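Local coordinates for enzyme subtilase SubTY from Bacillus sp. TY145 (Bacillus sp., PDB 5FFN), which probably cleaves peptide bonds in proteins as a calcium-binding serine endopeptidase of the subtilisin-like subtilase family, at residues A[6-11]-A[89-94]; A[32-37]-A[119-124]; A[49-54]-A[99-104]. One frame throughout, in Å; residues are numbered along the deposited sequence. Where two conformers were deposited one is given.

Interaction 1. Residues A[6-11]-A[89-94]; sequences QTPWGI and QGVYGV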
ATOM      1  N   GLN A   6     -19.875  -6.793   5.774  1.00 21.17           N
ATOM      2  CA  GLN A   6     -19.144  -7.740   4.986  1.00 21.28           C
ATOM      3  C   GLN A   6     -18.445  -7.019   3.847  1.00 20.42           C
ATOM      4  O   GLN A   6     -17.504  -7.548   3.273  1.00 18.86           O
ATOM      5  CB  GLN A   6     -20.077  -8.793   4.439  1.00 22.24           C
ATOM      6  CG  GLN A   6     -20.633  -9.673   5.543  1.00 23.49           C
ATOM      7  CD  GLN A   6     -21.262 -10.906   5.013  1.00 27.55           C
ATOM      8  OE1 GLN A   6     -22.479 -10.960   4.877  1.00 31.12           O
ATOM      9  NE2 GLN A   6     -20.461 -11.908   4.697  1.00 25.14           N
ATOM     10  N   THR A   7     -18.926  -5.811   3.551  1.00 19.32           N
ATOM     11  CA  THR A   7     -18.367  -4.946   2.477  1.00 19.51           C
ATOM     12  C   THR A   7     -18.071  -3.551   3.012  1.00 18.30           C
ATOM     13  O   THR A   7     -18.908  -2.668   2.944  1.00 18.26           O
ATOM     14  CB  THR A   7     -19.316  -4.895   1.279  1.00 19.91           C
ATOM     15  OG1 THR A   7     -20.613  -4.430   1.703  1.00 21.88           O
ATOM     16  CG2 THR A   7     -19.443  -6.256   0.654  1.00 19.81           C
ATOM     17  N   PRO A   8     -16.864  -3.361   3.607  1.00 17.32           N
ATOM     18  CA  PRO A   8     -16.401  -2.089   4.099  1.00 17.22           C
ATOM     19  C   PRO A   8     -16.550  -0.992   3.049  1.00 16.47           C
ATOM     20  O   PRO A   8     -16.641  -1.280   1.876  1.00 17.48           O
ATOM     21  CB  PRO A   8     -14.916  -2.372   4.464  1.00 16.72           C
ATOM     22  CG  PRO A   8     -14.925  -3.831   4.851  1.00 17.61           C
ATOM     23  CD  PRO A   8     -15.871  -4.432   3.849  1.00 16.89           C
ATOM     24  N   TRP A   9     -16.572   0.242   3.488  1.00 17.04           N
ATOM     25  CA  TRP A   9     -16.840   1.363   2.597  1.00 16.44           C
ATOM     26  C   TRP A   9     -15.983   1.372   1.321  1.00 16.73           C
ATOM     27  O   TRP A   9     -16.484   1.672   0.245  1.00 14.85           O
ATOM     28  CB  TRP A   9     -16.730   2.675   3.339  1.00 16.31           C
ATOM     29  CG  TRP A   9     -15.396   3.266   3.538  1.00 14.73           C
ATOM     30  CD1 TRP A   9     -14.603   3.141   4.644  1.00 14.46           C
ATOM     31  CD2 TRP A   9     -14.691   4.110   2.628  1.00 14.76           C
ATOM     32  NE1 TRP A   9     -13.479   3.891   4.500  1.00 14.98           N
ATOM     33  CE2 TRP A   9     -13.490   4.485   3.259  1.00 16.09           C
ATOM     34  CE3 TRP A   9     -14.965   4.603   1.331  1.00 14.46           C
ATOM     35  CZ2 TRP A   9     -12.552   5.338   2.658  1.00 14.68           C
ATOM     36  CZ3 TRP A   9     -14.010   5.481   0.732  1.00 13.64           C
ATOM     37  CH2 TRP A   9     -12.837   5.830   1.399  1.00 15.36           C
ATOM     38  N   GLY A  10     -14.702   1.071   1.458  1.00 15.48           N
ATOM     39  CA  GLY A  10     -13.798   1.086   0.286  1.00 14.86           C
ATOM     40  C   GLY A  10     -14.176   0.073  -0.783  1.00 15.30           C
ATOM     41  O   GLY A  10     -13.974   0.297  -1.981  1.00 14.69           O
ATOM     42  N   ILE A  11     -14.702  -1.061  -0.318  1.00 14.89           N
ATOM     43  CA  ILE A  11     -15.098  -2.146  -1.187  1.00 15.31           C
ATOM     44  C   ILE A  11     -16.357  -1.717  -1.902  1.00 15.30           C
ATOM     45  O   ILE A  11     -16.428  -1.852  -3.114  1.00 14.66           O
ATOM     46  CB  ILE A  11     -15.294  -3.473  -0.428  1.00 14.41           C
ATOM     47  CG1 ILE A  11     -14.026  -3.843   0.360  1.00 16.34           C
ATOM     48  CG2 ILE A  11     -15.681  -4.590  -1.388  1.00 15.08           C
ATOM     49  CD1 ILE A  11     -12.772  -4.141  -0.524  1.00 15.74           C
ATOM     50  N   GLN A  89     -19.957 -15.614   5.984  1.00 27.43           N
ATOM     51  CA  GLN A  89     -20.307 -14.517   6.876  1.00 26.55           C
ATOM     52  C   GLN A  89     -19.136 -13.513   7.140  1.00 26.16           C
ATOM     53  O   GLN A  89     -19.287 -12.513   7.844  1.00 25.41           O
ATOM     54  CB  GLN A  89     -20.863 -15.089   8.212  0.65 27.53           C
ATOM     55  CG  GLN A  89     -21.389 -14.006   9.161  0.65 28.37           C
ATOM     56  CD  GLN A  89     -22.536 -14.404  10.154  0.65 31.91           C
ATOM     57  OE1 GLN A  89     -22.429 -15.337  10.978  0.65 27.30           O
ATOM     58  NE2 GLN A  89     -23.590 -13.596  10.130  0.65 32.76           N
ATOM     59  N   GLY A  90     -17.978 -13.781   6.531  1.00 25.80           N
ATOM     60  CA  GLY A  90     -16.789 -12.968   6.766  1.00 24.37           C
ATOM     61  C   GLY A  90     -16.723 -11.720   5.907  1.00 24.12           C
ATOM     62  O   GLY A  90     -17.718 -11.321   5.265  1.00 23.89           O
ATOM     63  N   VAL A  91     -15.558 -11.085   5.944  1.00 22.02           N
ATOM     64  CA  VAL A  91     -15.330  -9.854   5.172  1.00 20.78           C
ATOM     65  C   VAL A  91     -14.920 -10.246   3.769  1.00 19.12           C
ATOM     66  O   VAL A  91     -14.350 -11.321   3.532  1.00 20.13           O
ATOM     67  CB  VAL A  91     -14.298  -8.913   5.883  1.00 20.11           C
ATOM     68  CG1 VAL A  91     -12.869  -9.381   5.645  1.00 20.28           C
ATOM     69  CG2 VAL A  91     -14.484  -7.469   5.469  1.00 20.62           C
ATOM     70  N   TYR A  92     -15.215  -9.349   2.822  1.00 18.77           N
ATOM     71  CA  TYR A  92     -14.854  -9.492   1.418  1.00 17.80           C
ATOM     72  C   TYR A  92     -13.825  -8.447   0.963  1.00 15.58           C
ATOM     73  O   TYR A  92     -13.975  -7.302   1.274  1.00 14.36           O
ATOM     74  CB  TYR A  92     -16.086  -9.287   0.550  1.00 17.79           C
ATOM     75  CG  TYR A  92     -16.915 -10.538   0.508  1.00 17.99           C
ATOM     76  CD1 TYR A  92     -16.577 -11.554  -0.367  1.00 17.16           C
ATOM     77  CD2 TYR A  92     -17.980 -10.723   1.388  1.00 19.94           C
ATOM     78  CE1 TYR A  92     -17.296 -12.744  -0.409  1.00 21.12           C
ATOM     79  CE2 TYR A  92     -18.730 -11.938   1.351  1.00 20.61           C
ATOM     80  CZ  TYR A  92     -18.374 -12.916   0.450  1.00 22.70           C
ATOM     81  OH  TYR A  92     -19.046 -14.131   0.345  1.00 23.92           O
ATOM     82  N   GLY A  93     -12.858  -8.871   0.183  1.00 14.67           N
ATOM     83  CA  GLY A  93     -11.893  -7.959  -0.458  1.00 15.98           C
ATOM     84  C   GLY A  93     -12.332  -7.714  -1.874  1.00 15.42           C
ATOM     85  O   GLY A  93     -13.430  -8.121  -2.283  1.00 17.22           O
ATOM     86  N   VAL A  94     -11.471  -7.069  -2.654  1.00 15.09           N
ATOM     87  CA  VAL A  94     -11.828  -6.753  -4.019  1.00 14.37           C
ATOM     88  C   VAL A  94     -11.923  -7.962  -4.958  1.00 14.64           C
ATOM     89  O   VAL A  94     -12.807  -7.995  -5.833  1.00 16.48           O
ATOM     90  CB  VAL A  94     -10.885  -5.670  -4.620  1.00 13.35           C
ATOM     91  CG1 VAL A  94     -11.367  -5.262  -5.999  1.00 12.52           C
ATOM     92  CG2 VAL A  94     -10.833  -4.487  -3.728  1.00 13.58           C
TER
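Gln-6 and Tyr-92 join the N-terminal arm of this subtilisin-like alpha/beta fold, just ahead of helix 9-15, to the irregular loop that runs from helix 72-81 toward strand 99-104. Two hydrogen bonds carry the polar half of the contact. The backbone N of Tyr-92 donates to Gln-6 O at 2.9 Å, and the same oxygen lies at the edge of the Tyr-92 ring, near its plane. The second bond runs from the side chain of Gln-6: NE2 reaches Gly-90 O at 2.9 Å, nearly straight at 168°, on a lone pair of that carbonyl and within the plane of the Gln-6 amide. The Gln-6 chain, extended beyond CG (chi2 -165°), carries the amide out to the loop, where NE2 also bonds Gly-88 O. Two loop carbonyls thus hold the amide nitrogen.

The apolar half follows the chain into the helix. Pro-8, at the N-cap position, meets Val-91 at about a right angle, its CD 3.7 Å from Val-91 CG2, while strand 235-238 borders both residues through Glu-236 and Thr-238. One turn on, Ile-11 points toward the loop and lays CG1 against the Tyr-92 carbonyl. Thr-23 also touches Ile-11 and Tyr-92. At the far end, Ile-11 CD1 rests 3.8 Å from Val-94 CG2.

Interaction 2. Residues A[32-37]-A[119-124]; sequences AVLDTG and AAIRHV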
ATOM      1  N   ALA A  32       0.954 -10.988  -4.849  1.00 14.46           N
ATOM      2  CA  ALA A  32       2.074 -11.119  -3.920  1.00 13.69           C
ATOM      3  C   ALA A  32       2.051  -9.941  -2.939  1.00 12.51           C
ATOM      4  O   ALA A  32       2.309  -8.778  -3.314  1.00 12.19           O
ATOM      5  CB  ALA A  32       3.397 -11.232  -4.648  1.00 12.45           C
ATOM      6  N   VAL A  33       1.697 -10.255  -1.697  1.00 11.49           N
ATOM      7  CA  VAL A  33       1.649  -9.256  -0.626  1.00 11.91           C
ATOM      8  C   VAL A  33       2.969  -9.323   0.122  1.00 12.86           C
ATOM      9  O   VAL A  33       3.236 -10.283   0.910  1.00 11.37           O
ATOM     10  CB  VAL A  33       0.442  -9.452   0.301  1.00 11.77           C
ATOM     11  CG1 VAL A  33       0.500  -8.495   1.481  1.00 13.02           C
ATOM     12  CG2 VAL A  33      -0.850  -9.288  -0.482  1.00 11.59           C
ATOM     13  N   LEU A  34       3.795  -8.310  -0.124  1.00 12.13           N
ATOM     14  CA  LEU A  34       5.161  -8.206   0.440  1.00 12.43           C
ATOM     15  C   LEU A  34       5.028  -7.278   1.645  1.00 12.25           C
ATOM     16  O   LEU A  34       4.908  -6.073   1.509  1.00 12.02           O
ATOM     17  CB  LEU A  34       6.162  -7.680  -0.595  1.00 12.07           C
ATOM     18  CG  LEU A  34       6.844  -8.706  -1.494  1.00 11.74           C
ATOM     19  CD1 LEU A  34       5.819  -9.567  -2.301  1.00 10.80           C
ATOM     20  CD2 LEU A  34       7.885  -8.019  -2.418  1.00 12.80           C
ATOM     21  N   ASP A  35       5.021  -7.863   2.832  1.00 11.98           N
ATOM     22  CA  ASP A  35       4.570  -7.149   3.987  1.00 11.49           C
ATOM     23  C   ASP A  35       5.057  -7.789   5.296  1.00 12.87           C
ATOM     24  O   ASP A  35       6.103  -8.456   5.321  1.00 12.98           O
ATOM     25  CB  ASP A  35       3.025  -7.038   3.941  1.00 12.41           C
ATOM     26  CG  ASP A  35       2.506  -5.773   4.591  1.00 11.54           C
ATOM     27  OD1 ASP A  35       2.667  -5.621   5.818  1.00 11.99           O
ATOM     28  OD2 ASP A  35       1.935  -4.932   3.853  1.00 14.67           O
ATOM     29  N   THR A  36       4.316  -7.567   6.383  1.00 12.57           N
ATOM     30  CA  THR A  36       4.697  -8.114   7.708  1.00 13.72           C
ATOM     31  C   THR A  36       4.422  -9.632   7.892  1.00 14.68           C
ATOM     32  O   THR A  36       4.586 -10.158   8.993  1.00 14.47           O
ATOM     33  CB  THR A  36       4.010  -7.348   8.843  1.00 13.58           C
ATOM     34  OG1 THR A  36       2.582  -7.545   8.764  1.00 14.54           O
ATOM     35  CG2 THR A  36       4.359  -5.888   8.804  1.00 11.82           C
ATOM     36  N   GLY A  37       3.999 -10.295   6.814  1.00 14.79           N
ATOM     37  CA  GLY A  37       3.497 -11.673   6.822  1.00 15.34           C
ATOM     38  C   GLY A  37       1.973 -11.615   6.712  1.00 15.78           C
ATOM     39  O   GLY A  37       1.374 -10.526   6.682  1.00 14.13           O
ATOM     40  N   ALA A 119      15.190  -8.608  -2.427  1.00 11.00           N
ATOM     41  CA  ALA A 119      15.290 -10.062  -2.679  1.00 10.89           C
ATOM     42  C   ALA A 119      13.910 -10.662  -2.947  1.00 11.14           C
ATOM     43  O   ALA A 119      13.727 -11.453  -3.907  1.00 12.67           O
ATOM     44  CB  ALA A 119      15.938 -10.713  -1.559  1.00 10.76           C
ATOM     45  N   ALA A 120      12.933 -10.218  -2.162  1.00 12.21           N
ATOM     46  CA  ALA A 120      11.565 -10.694  -2.265  1.00 11.58           C
ATOM     47  C   ALA A 120      10.923 -10.311  -3.619  1.00 12.02           C
ATOM     48  O   ALA A 120      10.301 -11.149  -4.264  1.00 11.26           O
ATOM     49  CB  ALA A 120      10.744 -10.202  -1.121  1.00 12.20           C
ATOM     50  N   ILE A 121      11.132  -9.078  -4.065  1.00 10.65           N
ATOM     51  CA  ILE A 121      10.629  -8.601  -5.391  1.00 11.25           C
ATOM     52  C   ILE A 121      11.191  -9.426  -6.556  1.00 11.50           C
ATOM     53  O   ILE A 121      10.469  -9.910  -7.415  1.00 11.93           O
ATOM     54  CB  ILE A 121      10.965  -7.109  -5.602  1.00 11.21           C
ATOM     55  CG1 ILE A 121      10.284  -6.263  -4.533  1.00 10.71           C
ATOM     56  CG2 ILE A 121      10.530  -6.638  -6.995  1.00 12.70           C
ATOM     57  CD1 ILE A 121      10.853  -4.839  -4.434  1.00  9.74           C
ATOM     58  N   ARG A 122      12.511  -9.594  -6.554  1.00 11.86           N
ATOM     59  CA  ARG A 122      13.181 -10.425  -7.548  1.00 13.34           C
ATOM     60  C   ARG A 122      12.689 -11.867  -7.538  1.00 13.78           C
ATOM     61  O   ARG A 122      12.492 -12.447  -8.610  1.00 13.35           O
ATOM     62  CB  ARG A 122      14.686 -10.382  -7.351  1.00 14.10           C
ATOM     63  CG  ARG A 122      15.231  -9.013  -7.610  1.00 14.82           C
ATOM     64  CD  ARG A 122      16.724  -8.932  -7.389  1.00 18.14           C
ATOM     65  NE  ARG A 122      17.260  -7.741  -8.027  1.00 21.56           N
ATOM     66  CZ  ARG A 122      17.663  -7.664  -9.298  1.00 21.88           C
ATOM     67  NH1 ARG A 122      17.649  -8.710 -10.085  1.00 21.43           N
ATOM     68  NH2 ARG A 122      18.121  -6.514  -9.754  1.00 26.58           N
ATOM     69  N   HIS A 123      12.453 -12.397  -6.342  1.00 12.91           N
ATOM     70  CA  HIS A 123      11.945 -13.751  -6.189  1.00 14.12           C
ATOM     71  C   HIS A 123      10.525 -13.892  -6.783  1.00 14.52           C
ATOM     72  O   HIS A 123      10.252 -14.827  -7.506  1.00 14.09           O
ATOM     73  CB  HIS A 123      12.020 -14.179  -4.735  1.00 14.00           C
ATOM     74  CG  HIS A 123      11.640 -15.610  -4.511  1.00 17.94           C
ATOM     75  ND1 HIS A 123      12.493 -16.659  -4.774  1.00 24.86           N
ATOM     76  CD2 HIS A 123      10.488 -16.163  -4.073  1.00 21.59           C
ATOM     77  CE1 HIS A 123      11.874 -17.803  -4.522  1.00 24.54           C
ATOM     78  NE2 HIS A 123      10.659 -17.535  -4.084  1.00 21.71           N
ATOM     79  N   VAL A 124       9.645 -12.932  -6.523  1.00 13.39           N
ATOM     80  CA  VAL A 124       8.336 -12.921  -7.180  1.00 13.49           C
ATOM     81  C   VAL A 124       8.492 -13.053  -8.700  1.00 12.32           C
ATOM     82  O   VAL A 124       7.826 -13.884  -9.315  1.00 12.75           O
ATOM     83  CB  VAL A 124       7.508 -11.633  -6.857  1.00 13.60           C
ATOM     84  CG1 VAL A 124       6.205 -11.584  -7.702  1.00 12.51           C
ATOM     85  CG2 VAL A 124       7.185 -11.529  -5.388  1.00 13.94           C
TER
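Leu-34 and Ala-32 of strand 29-35 face Ala-120, Ile-121 and Val-124 of helix 114-131, a helix packed on the mainly parallel sheet of the subtilisin-like alpha/beta fold. Strand 32-35 and helix 119-124 run antiparallel, 171° between their directions, their axes come within 10.0 Å, and all that passes between them is apolar. Leu-34 does most of the touching and splits its two methyls: its side chain crosses that of Ile-121 at about a right angle, with Leu-34 CD2 3.6 Å from Ile-121 CG1 and 3.8 Å from Ala-120 CB, whereas CD1 turns to Val-124 CG2 at 3.9 Å. With CG1 anti to the backbone N (chi1 173°), Val-124 has CG2 anti to the carbonyl carbon, where it meets Ala-32 CB as well as Leu-34. An alanine in place of Leu-34 would probably open a gap between strand and helix, leaving Ala-120 and the CG1 branch of Ile-121 without their partner on the strand.

Around this first shell, Tyr-103 of strand 99-104 touches Leu-34 and Val-124, and Ile-137 of strand 134-142 adds to the bed beneath Val-124. Ile-121 extends the packing to Ile-150 and Ala-153 of helix 148-159. Backbone bonds to both neighbouring strands fix strand 29-35 in the sheet. Its last residue, Asp-35, bonds His-72, consistent with the Asp-His-Ser triad of subtilases, which Ser-251 would complete. The backbone N of Thr-36 grips the same carboxylate, 2.6 Å from Asp-35 OD1 on its anti lone pair.

Interaction 3. Residues A[49-54]-A[99-104]; sequences AEQCKD and KLWAYK
Gln-51 and Trp-101 both carry CG anti to the carbonyl carbon (chi1 -58° and -65°), and these matching torsions send the two side chains the same way from neighbouring parallel strands. The Gln-51 amide consequently stacks on the indole, the planes 14° apart. Gln-51 CG makes a CH-pi contact, 3.7 Å from the centroid of the Trp-101 five-membered ring, and NE2 lies over one ring face, toward the rim, on its way to Glu-127 of helix 114-131. Tyr-103, turned likewise, brings its hydroxyl to Gln-51 OE1, with OH donating at 2.6 Å. Lys-53 NZ donates to that oxygen at 2.9 Å from the opposite face of the amide plane, and is held in turn by His-123.

The backbones pair in parallel. Ala-102 N bonds Gln-51 O, Lys-53 N bonds Ala-102 O, and Lys-104 N closes on Lys-53 O at 2.8 Å. At Glu-50 a beta bulge shifts the register by one, and Leu-100 O takes Glu-50 N at 2.8 Å with a weak second bond from Gln-51 N. On the other face, Cys-52 forms a disulfide with Cys-66.

Water joins the charged ends. One molecule links Glu-50 OE1, also salt-bridged to Lys-30, to Trp-101 NE1. Another bridges Asp-54 OD2 and Lys-104 NZ, which stay 4.6 Å apart; Asp-54 OD1 bonds Thr-56, and the lysine bonds Thr-67 O and pairs with Asp-108. With two donors on OE1 and Glu-127 on NE2, the Gln-51 amide is fixed in rotation, and the nearby lysine charge would probably polarise its carbonyl further.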
ATOM      1  N   ALA A  49      -3.694 -18.895   0.213  1.00 21.60           N
ATOM      2  CA  ALA A  49      -2.226 -18.812   0.140  1.00 22.41           C
ATOM      3  C   ALA A  49      -1.623 -19.954  -0.634  1.00 22.56           C
ATOM      4  O   ALA A  49      -1.627 -21.094  -0.152  1.00 24.99           O
ATOM      5  CB  ALA A  49      -1.633 -18.751   1.544  1.00 22.68           C
ATOM      6  N   GLU A  50      -1.099 -19.679  -1.813  1.00 20.86           N
ATOM      7  CA  GLU A  50      -0.347 -20.650  -2.577  1.00 21.54           C
ATOM      8  C   GLU A  50       1.149 -20.613  -2.338  1.00 20.80           C
ATOM      9  O   GLU A  50       1.862 -21.556  -2.707  1.00 21.75           O
ATOM     10  CB  GLU A  50      -0.646 -20.531  -4.081  1.00 22.06           C
ATOM     11  CG  GLU A  50      -2.059 -21.032  -4.346  1.00 24.63           C
ATOM     12  CD  GLU A  50      -2.492 -21.080  -5.788  1.00 27.89           C
ATOM     13  OE1 GLU A  50      -1.860 -20.420  -6.646  1.00 23.10           O
ATOM     14  OE2 GLU A  50      -3.503 -21.815  -6.038  1.00 28.79           O
ATOM     15  N   GLN A  51       1.652 -19.479  -1.854  1.00 19.53           N
ATOM     16  CA  GLN A  51       3.063 -19.373  -1.425  1.00 18.34           C
ATOM     17  C   GLN A  51       3.092 -18.629  -0.097  1.00 18.29           C
ATOM     18  O   GLN A  51       2.243 -17.777   0.180  1.00 17.75           O
ATOM     19  CB  GLN A  51       3.977 -18.694  -2.455  1.00 18.85           C
ATOM     20  CG  GLN A  51       4.059 -19.323  -3.836  1.00 16.51           C
ATOM     21  CD  GLN A  51       5.295 -18.939  -4.589  1.00 18.30           C
ATOM     22  OE1 GLN A  51       6.166 -18.249  -4.068  1.00 16.56           O
ATOM     23  NE2 GLN A  51       5.391 -19.370  -5.852  1.00 19.58           N
ATOM     24  N   CYS A  52       4.033 -19.028   0.761  1.00 18.69           N
ATOM     25  CA  CYS A  52       4.196 -18.468   2.069  1.00 18.98           C
ATOM     26  C   CYS A  52       5.695 -18.541   2.341  1.00 18.83           C
ATOM     27  O   CYS A  52       6.241 -19.631   2.544  1.00 17.66           O
ATOM     28  CB  CYS A  52       3.375 -19.239   3.089  1.00 20.00           C
ATOM     29  SG  CYS A  52       3.720 -18.899   4.781  1.00 22.61           S
ATOM     30  N   LYS A  53       6.365 -17.382   2.235  1.00 17.82           N
ATOM     31  CA  LYS A  53       7.817 -17.328   2.331  1.00 17.26           C
ATOM     32  C   LYS A  53       8.277 -16.144   3.194  1.00 17.64           C
ATOM     33  O   LYS A  53       7.580 -15.131   3.282  1.00 15.26           O
ATOM     34  CB  LYS A  53       8.459 -17.227   0.941  1.00 16.83           C
ATOM     35  CG  LYS A  53       8.144 -18.396   0.036  1.00 16.18           C
ATOM     36  CD  LYS A  53       8.763 -18.302  -1.327  1.00 18.03           C
ATOM     37  CE  LYS A  53       8.576 -19.620  -2.086  1.00 17.10           C
ATOM     38  NZ  LYS A  53       8.728 -19.504  -3.505  1.00 17.95           N
ATOM     39  N   ASP A  54       9.440 -16.310   3.843  1.00 16.40           N
ATOM     40  CA  ASP A  54       9.934 -15.329   4.804  1.00 17.11           C
ATOM     41  C   ASP A  54      11.360 -14.943   4.440  1.00 16.84           C
ATOM     42  O   ASP A  54      12.257 -15.806   4.367  1.00 16.06           O
ATOM     43  CB  ASP A  54       9.850 -15.910   6.230  1.00 17.34           C
ATOM     44  CG  ASP A  54      10.128 -14.893   7.333  1.00 19.16           C
ATOM     45  OD1 ASP A  54      10.587 -13.735   7.083  1.00 15.16           O
ATOM     46  OD2 ASP A  54       9.875 -15.271   8.491  1.00 18.92           O
ATOM     47  N   LYS A  99      -5.489 -15.694  -5.838  1.00 16.57           N
ATOM     48  CA  LYS A  99      -4.654 -16.435  -4.899  1.00 15.99           C
ATOM     49  C   LYS A  99      -3.545 -15.528  -4.348  1.00 15.62           C
ATOM     50  O   LYS A  99      -3.155 -14.568  -4.975  1.00 14.86           O
ATOM     51  CB  LYS A  99      -4.075 -17.660  -5.552  1.00 16.20           C
ATOM     52  CG  LYS A  99      -5.131 -18.746  -5.821  1.00 18.15           C
ATOM     53  CD  LYS A  99      -5.802 -19.307  -4.581  1.00 21.26           C
ATOM     54  CE  LYS A  99      -6.870 -20.355  -5.041  1.00 21.69           C
ATOM     55  NZ  LYS A  99      -7.495 -21.052  -3.876  1.00 22.27           N
ATOM     56  N   LEU A 100      -3.046 -15.923  -3.186  1.00 15.68           N
ATOM     57  CA  LEU A 100      -2.136 -15.107  -2.391  1.00 16.05           C
ATOM     58  C   LEU A 100      -0.738 -15.711  -2.392  1.00 16.05           C
ATOM     59  O   LEU A 100      -0.548 -16.919  -2.193  1.00 17.65           O
ATOM     60  CB  LEU A 100      -2.706 -14.907  -0.986  1.00 15.88           C
ATOM     61  CG  LEU A 100      -1.794 -14.319   0.087  1.00 16.98           C
ATOM     62  CD1 LEU A 100      -1.497 -12.830  -0.195  1.00 17.91           C
ATOM     63  CD2 LEU A 100      -2.381 -14.429   1.450  1.00 17.74           C
ATOM     64  N   TRP A 101       0.259 -14.867  -2.657  1.00 15.60           N
ATOM     65  CA  TRP A 101       1.636 -15.214  -2.337  1.00 15.34           C
ATOM     66  C   TRP A 101       2.028 -14.304  -1.152  1.00 16.13           C
ATOM     67  O   TRP A 101       2.236 -13.081  -1.312  1.00 14.93           O
ATOM     68  CB  TRP A 101       2.576 -15.050  -3.510  1.00 14.91           C
ATOM     69  CG  TRP A 101       2.401 -15.955  -4.757  1.00 13.50           C
ATOM     70  CD1 TRP A 101       1.466 -16.932  -4.942  1.00 14.35           C
ATOM     71  CD2 TRP A 101       3.230 -15.971  -5.914  1.00 15.49           C
ATOM     72  NE1 TRP A 101       1.658 -17.556  -6.148  1.00 14.31           N
ATOM     73  CE2 TRP A 101       2.739 -16.994  -6.769  1.00 14.23           C
ATOM     74  CE3 TRP A 101       4.358 -15.226  -6.330  1.00 14.19           C
ATOM     75  CZ2 TRP A 101       3.291 -17.257  -8.001  1.00 13.06           C
ATOM     76  CZ3 TRP A 101       4.912 -15.508  -7.557  1.00 14.96           C
ATOM     77  CH2 TRP A 101       4.387 -16.546  -8.380  1.00 14.13           C
ATOM     78  N   ALA A 102       2.137 -14.896   0.035  1.00 14.77           N
ATOM     79  CA  ALA A 102       2.375 -14.133   1.259  1.00 15.89           C
ATOM     80  C   ALA A 102       3.877 -14.121   1.519  1.00 15.68           C
ATOM     81  O   ALA A 102       4.432 -15.121   1.947  1.00 15.15           O
ATOM     82  CB  ALA A 102       1.613 -14.712   2.436  1.00 16.12           C
ATOM     83  N   TYR A 103       4.535 -12.996   1.208  1.00 14.61           N
ATOM     84  CA  TYR A 103       5.993 -12.881   1.361  1.00 13.97           C
ATOM     85  C   TYR A 103       6.297 -11.928   2.496  1.00 13.41           C
ATOM     86  O   TYR A 103       5.963 -10.748   2.430  1.00 12.11           O
ATOM     87  CB  TYR A 103       6.632 -12.366   0.092  1.00 13.88           C
ATOM     88  CG  TYR A 103       6.794 -13.340  -1.044  1.00 13.51           C
ATOM     89  CD1 TYR A 103       6.077 -14.549  -1.127  1.00 12.99           C
ATOM     90  CD2 TYR A 103       7.650 -13.025  -2.101  1.00 13.82           C
ATOM     91  CE1 TYR A 103       6.236 -15.405  -2.219  1.00 13.87           C
ATOM     92  CE2 TYR A 103       7.827 -13.885  -3.172  1.00 12.61           C
ATOM     93  CZ  TYR A 103       7.088 -15.088  -3.225  1.00 14.26           C
ATOM     94  OH  TYR A 103       7.285 -15.904  -4.335  1.00 16.60           O
ATOM     95  N   LYS A 104       6.904 -12.441   3.561  1.00 13.63           N
ATOM     96  CA  LYS A 104       7.222 -11.595   4.730  1.00 12.71           C
ATOM     97  C   LYS A 104       8.570 -10.917   4.505  1.00 13.39           C
ATOM     98  O   LYS A 104       9.599 -11.589   4.364  1.00 13.48           O
ATOM     99  CB  LYS A 104       7.238 -12.400   6.037  1.00 14.25           C
ATOM    100  CG  LYS A 104       7.547 -11.577   7.246  1.00 14.25           C
ATOM    101  CD  LYS A 104       7.434 -12.371   8.542  1.00 14.41           C
ATOM    102  CE  LYS A 104       7.510 -11.502   9.763  1.00 16.97           C
ATOM    103  NZ  LYS A 104       7.410 -12.325  11.028  1.00 14.48           N
TER
HETATM  104  O   HOH W   1       0.624 -19.978  -7.113  1.00 18.00           O
HETATM  105  O   HOH W   2      -5.147 -22.717  -3.970  1.00 29.74           O
HETATM  106  O   HOH W   3       9.893 -13.975  10.829  1.00 19.71           O

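Interactions 2 and 3 are neighbours, their centres 8 Å apart, on one sheet: strand 99-104 lies between strand 49-54 and strand 29-35, and helix 114-131 covers the face where Trp-101 and Tyr-103 project. They touch directly, Val-33 N meeting Trp-101 O, and interaction 3 is nested along the chain inside the loop closed by interaction 2. Interaction 1 stands apart, with centres about 24 and 21 Å from theirs and no touch; its segments alternate with those of both. The N-terminal arm is thus fastened to the loop leading into strand 99-104, while the other two contacts build this end of the sheet and the helix layer on it, with the probable catalytic aspartate at the end of strand 29-35.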